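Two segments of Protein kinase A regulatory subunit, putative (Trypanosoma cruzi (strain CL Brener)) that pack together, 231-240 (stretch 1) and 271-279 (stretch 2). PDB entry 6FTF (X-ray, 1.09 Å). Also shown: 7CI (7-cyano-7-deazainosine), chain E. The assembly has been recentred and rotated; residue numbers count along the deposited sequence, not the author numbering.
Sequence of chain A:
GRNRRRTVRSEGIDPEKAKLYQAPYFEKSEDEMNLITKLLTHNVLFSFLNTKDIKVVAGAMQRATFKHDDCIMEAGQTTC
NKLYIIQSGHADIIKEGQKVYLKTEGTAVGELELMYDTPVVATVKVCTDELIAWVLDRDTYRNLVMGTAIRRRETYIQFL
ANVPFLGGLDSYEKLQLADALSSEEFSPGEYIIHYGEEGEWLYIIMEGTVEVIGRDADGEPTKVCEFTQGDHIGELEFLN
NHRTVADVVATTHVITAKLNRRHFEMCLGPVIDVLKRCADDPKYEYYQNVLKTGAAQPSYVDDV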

# COMPACT_ATOMS: atom_id res chain seq x y z
N ASP A 231 3.40 -17.71 -2.14
CA ASP A 231 2.08 -17.52 -2.70
C ASP A 231 1.34 -16.43 -1.94
O ASP A 231 1.75 -15.99 -0.86
N HIS A 232 0.24 -16.00 -2.52
CA HIS A 232 -0.61 -14.98 -1.91
C HIS A 232 -2.07 -15.41 -1.90
O HIS A 232 -2.52 -16.17 -2.76
N ILE A 233 -2.81 -14.89 -0.92
CA ILE A 233 -4.25 -15.10 -0.83
C ILE A 233 -4.91 -13.78 -0.45
O ILE A 233 -4.30 -12.91 0.18
N GLY A 234 -6.17 -13.62 -0.86
CA GLY A 234 -6.98 -12.46 -0.54
C GLY A 234 -7.17 -11.50 -1.69
O GLY A 234 -7.99 -10.58 -1.59
N GLU A 235 -6.48 -11.70 -2.81
CA GLU A 235 -6.56 -10.72 -3.88
C GLU A 235 -7.86 -10.80 -4.67
O GLU A 235 -8.22 -9.82 -5.33
N LEU A 236 -8.56 -11.94 -4.68
CA LEU A 236 -9.68 -12.07 -5.60
C LEU A 236 -10.78 -11.08 -5.27
O LEU A 236 -11.38 -10.46 -6.16
N GLU A 237 -11.06 -10.91 -3.99
CA GLU A 237 -12.07 -9.97 -3.55
C GLU A 237 -11.70 -8.54 -3.91
O GLU A 237 -12.59 -7.72 -4.16
N PHE A 238 -10.40 -8.23 -3.89
CA PHE A 238 -9.92 -6.90 -4.22
C PHE A 238 -10.06 -6.63 -5.71
O PHE A 238 -10.35 -5.49 -6.11
N LEU A 239 -9.82 -7.65 -6.54
CA LEU A 239 -9.89 -7.51 -7.99
C LEU A 239 -11.33 -7.39 -8.46
O LEU A 239 -11.63 -6.62 -9.37
N ASN A 240 -12.23 -8.18 -7.87
CA ASN A 240 -13.58 -8.35 -8.40
C ASN A 240 -14.66 -7.84 -7.46
O ASN A 240 -15.85 -8.04 -7.75
N VAL A 271 1.27 -4.86 -10.58
CA VAL A 271 1.20 -6.29 -10.80
C VAL A 271 -0.24 -6.79 -10.88
O VAL A 271 -0.48 -7.99 -10.82
N ILE A 272 -1.21 -5.89 -11.03
CA ILE A 272 -2.60 -6.32 -11.13
C ILE A 272 -2.79 -7.28 -12.30
O ILE A 272 -3.51 -8.28 -12.18
N ASP A 273 -2.15 -7.02 -13.44
CA ASP A 273 -2.32 -7.93 -14.56
C ASP A 273 -1.69 -9.29 -14.28
O ASP A 273 -2.19 -10.31 -14.76
N VAL A 274 -0.63 -9.35 -13.47
CA VAL A 274 -0.09 -10.63 -13.04
C VAL A 274 -1.12 -11.37 -12.18
O VAL A 274 -1.37 -12.57 -12.36
N LEU A 275 -1.74 -10.67 -11.23
CA LEU A 275 -2.71 -11.30 -10.35
C LEU A 275 -3.93 -11.80 -11.10
O LEU A 275 -4.53 -12.82 -10.71
N LYS A 276 -4.33 -11.11 -12.17
CA LYS A 276 -5.48 -11.54 -12.95
C LYS A 276 -5.23 -12.83 -13.73
O LYS A 276 -6.20 -13.44 -14.21
N ARG A 277 -3.98 -13.28 -13.84
CA ARG A 277 -3.63 -14.51 -14.54
C ARG A 277 -4.19 -15.74 -13.85
O ARG A 277 -4.17 -16.83 -14.44
N CYS A 278 -4.68 -15.60 -12.62
CA CYS A 278 -5.26 -16.75 -11.95
C CYS A 278 -6.41 -17.34 -12.75
O CYS A 278 -6.68 -18.54 -12.61
N ALA A 279 -7.07 -16.55 -13.60
CA ALA A 279 -8.16 -17.09 -14.41
C ALA A 279 -7.71 -18.27 -15.27
O ALA A 279 -8.52 -19.13 -15.61

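No direct hydrogen bond joins the two stretches; their polar links run through two waters, and the closest side-chain approach sets a leucine methyl over an imidazole face. His232 (chi1 p) points toward the second stretch, and Leu275 CD2 lies 3.8 Å from the centroid of its ring, 29° off the normal, in a CH-pi contact. The ring is held by a hydrogen bond within its own stretch, His232 ND1 to Glu235 OE1 (2.8 Å). The other carboxylate oxygen, Glu235 OE2, accepts from water 1 (2.8 Å), which also donates to Leu275 O (2.8 Å), so one carboxylate binds the imidazole through OE1 and is linked through OE2 and water 1 to the backbone of Leu275.

Leu239 and Leu275, both in the m,t rotamer and pointing toward the partner stretch, have the most area covered by the partner stretch. Leu239 CD2 meets Ile272 CG2 at 3.9 Å, while Leu239 CD1 lies 4.1 Å from Leu275 CB. Leu236 starts sideways, but its end comes nearer, placing CD2 3.6 Å from Cys278 SG (chi1 p). The exposed Lys276 runs past Leu239, and its NZ donates to water 2 (2.4 Å), which donates to Leu239 O (2.7 Å).

Glu237 faces the ligand instead: its OE1 and OE2 accept from 7CI O3 and O4, respectively, both at 2.7 Å, and Gly234 N donates to 7CI O2 (3.0 Å).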

# COMPACT_ATOMS: atom_id res chain seq x y z
CB ASP A 231 1.29 -18.82 -2.63
CG ASP A 231 1.83 -19.90 -3.55
OD1 ASP A 231 2.30 -19.57 -4.66
OD2 ASP A 231 1.74 -21.08 -3.19
CB HIS A 232 -0.51 -13.67 -2.69
CG HIS A 232 -0.70 -13.85 -4.16
ND1 HIS A 232 -1.94 -13.90 -4.76
CD2 HIS A 232 0.19 -14.07 -5.15
CE1 HIS A 232 -1.80 -14.12 -6.05
NE2 HIS A 232 -0.51 -14.21 -6.32
CB ILE A 233 -4.69 -16.22 0.16
CG1 ILE A 233 -4.22 -15.95 1.60
CG2 ILE A 233 -4.27 -17.59 -0.35
CD1 ILE A 233 -2.91 -16.63 2.00
CB GLU A 235 -5.38 -10.82 -4.85
CG GLU A 235 -5.41 -12.00 -5.78
CD GLU A 235 -5.04 -13.31 -5.14
OE1 GLU A 235 -4.58 -13.32 -3.97
OE2 GLU A 235 -5.19 -14.35 -5.85
CB LEU A 236 -10.24 -13.49 -5.58
CG LEU A 236 -9.28 -14.59 -5.98
CD1 LEU A 236 -9.98 -15.93 -5.98
CD2 LEU A 236 -8.66 -14.33 -7.36
CB GLU A 237 -12.26 -10.09 -2.04
CG GLU A 237 -12.88 -11.42 -1.60
CD GLU A 237 -12.00 -12.64 -1.77
OE1 GLU A 237 -10.76 -12.54 -1.56
OE2 GLU A 237 -12.54 -13.73 -2.09
CB PHE A 238 -8.43 -6.74 -3.90
CG PHE A 238 -8.04 -6.81 -2.44
CD1 PHE A 238 -8.90 -7.16 -1.40
CD2 PHE A 238 -6.73 -6.48 -2.13
CE1 PHE A 238 -8.43 -7.18 -0.08
CE2 PHE A 238 -6.27 -6.48 -0.84
CZ PHE A 238 -7.11 -6.85 0.18
CB LEU A 239 -9.25 -8.73 -8.66
CG LEU A 239 -7.73 -8.84 -8.49
CD1 LEU A 239 -7.25 -10.18 -8.96
CD2 LEU A 239 -6.99 -7.74 -9.24
CB ASN A 240 -13.78 -9.80 -8.83
CG ASN A 240 -12.93 -10.16 -10.03
OD1 ASN A 240 -12.78 -9.33 -10.95
ND2 ASN A 240 -12.37 -11.36 -10.06
CB VAL A 271 2.03 -7.10 -9.78
CG1 VAL A 271 3.51 -6.74 -9.92
CG2 VAL A 271 1.54 -6.86 -8.38
CB ILE A 272 -3.55 -5.11 -11.18
CG1 ILE A 272 -3.70 -4.52 -9.78
CG2 ILE A 272 -4.91 -5.50 -11.73
CD1 ILE A 272 -4.45 -3.20 -9.73
CB ASP A 273 -1.79 -7.30 -15.85
CG ASP A 273 -2.69 -6.16 -16.35
OD1 ASP A 273 -3.93 -6.31 -16.31
OD2 ASP A 273 -2.16 -5.11 -16.78
CB VAL A 274 1.23 -10.43 -12.28
CG1 VAL A 274 1.74 -11.74 -11.70
CG2 VAL A 274 2.28 -9.82 -13.22
CB LEU A 275 -3.14 -10.31 -9.27
CG LEU A 275 -2.03 -9.87 -8.31
CD1 LEU A 275 -2.53 -8.76 -7.40
CD2 LEU A 275 -1.52 -11.03 -7.49
CB LYS A 276 -5.91 -10.40 -13.89
CG LYS A 276 -6.56 -9.21 -13.17
CD LYS A 276 -6.93 -8.07 -14.12
CE LYS A 276 -7.63 -6.93 -13.38
NZ LYS A 276 -9.06 -7.21 -13.04
CB ARG A 277 -2.12 -14.75 -14.53
CG ARG A 277 -1.21 -13.82 -15.31
CD ARG A 277 0.25 -14.18 -14.95
NE ARG A 277 1.25 -13.30 -15.54
CZ ARG A 277 2.56 -13.41 -15.32
NH1 ARG A 277 3.03 -14.36 -14.53
NH2 ARG A 277 3.40 -12.55 -15.90
CB CYS A 278 -5.72 -16.35 -10.54
SG CYS A 278 -7.00 -15.09 -10.50
CB ALA A 279 -8.76 -16.01 -15.30
C1 7CI E . -8.52 -17.76 -2.33
N1 7CI E . -9.42 -18.50 -3.29
O1 7CI E . -9.20 -17.53 -1.12
C2 7CI E . -8.99 -19.37 -4.19
N2 7CI E . -7.73 -19.81 -4.43
O2 7CI E . -6.88 -16.06 -2.42
C3 7CI E . -7.56 -20.78 -5.35
N3 7CI E . -8.65 -21.25 -6.11
O3 7CI E . -8.75 -14.17 -2.29
C4 7CI E . -9.92 -20.79 -5.91
N4 7CI E . -13.76 -19.28 -5.05
C5 7CI E . -10.15 -19.83 -4.90
O5 7CI E . -10.82 -21.24 -6.67
C6 7CI E . -11.31 -19.14 -4.34
C7 7CI E . -10.77 -18.34 -3.34
C8 7CI E . -12.64 -19.22 -4.73
C9 7CI E . -8.14 -16.42 -2.85
C10 7CI E . -9.17 -15.57 -2.32
C11 7CI E . -9.32 -16.13 -0.89
C12 7CI E . -10.71 -15.82 -0.20
O4 7CI E . -11.74 -16.09 -1.08
O HOH W 1 -4.08 -14.26 -8.39
O HOH W 2 -9.77 -5.84 -11.18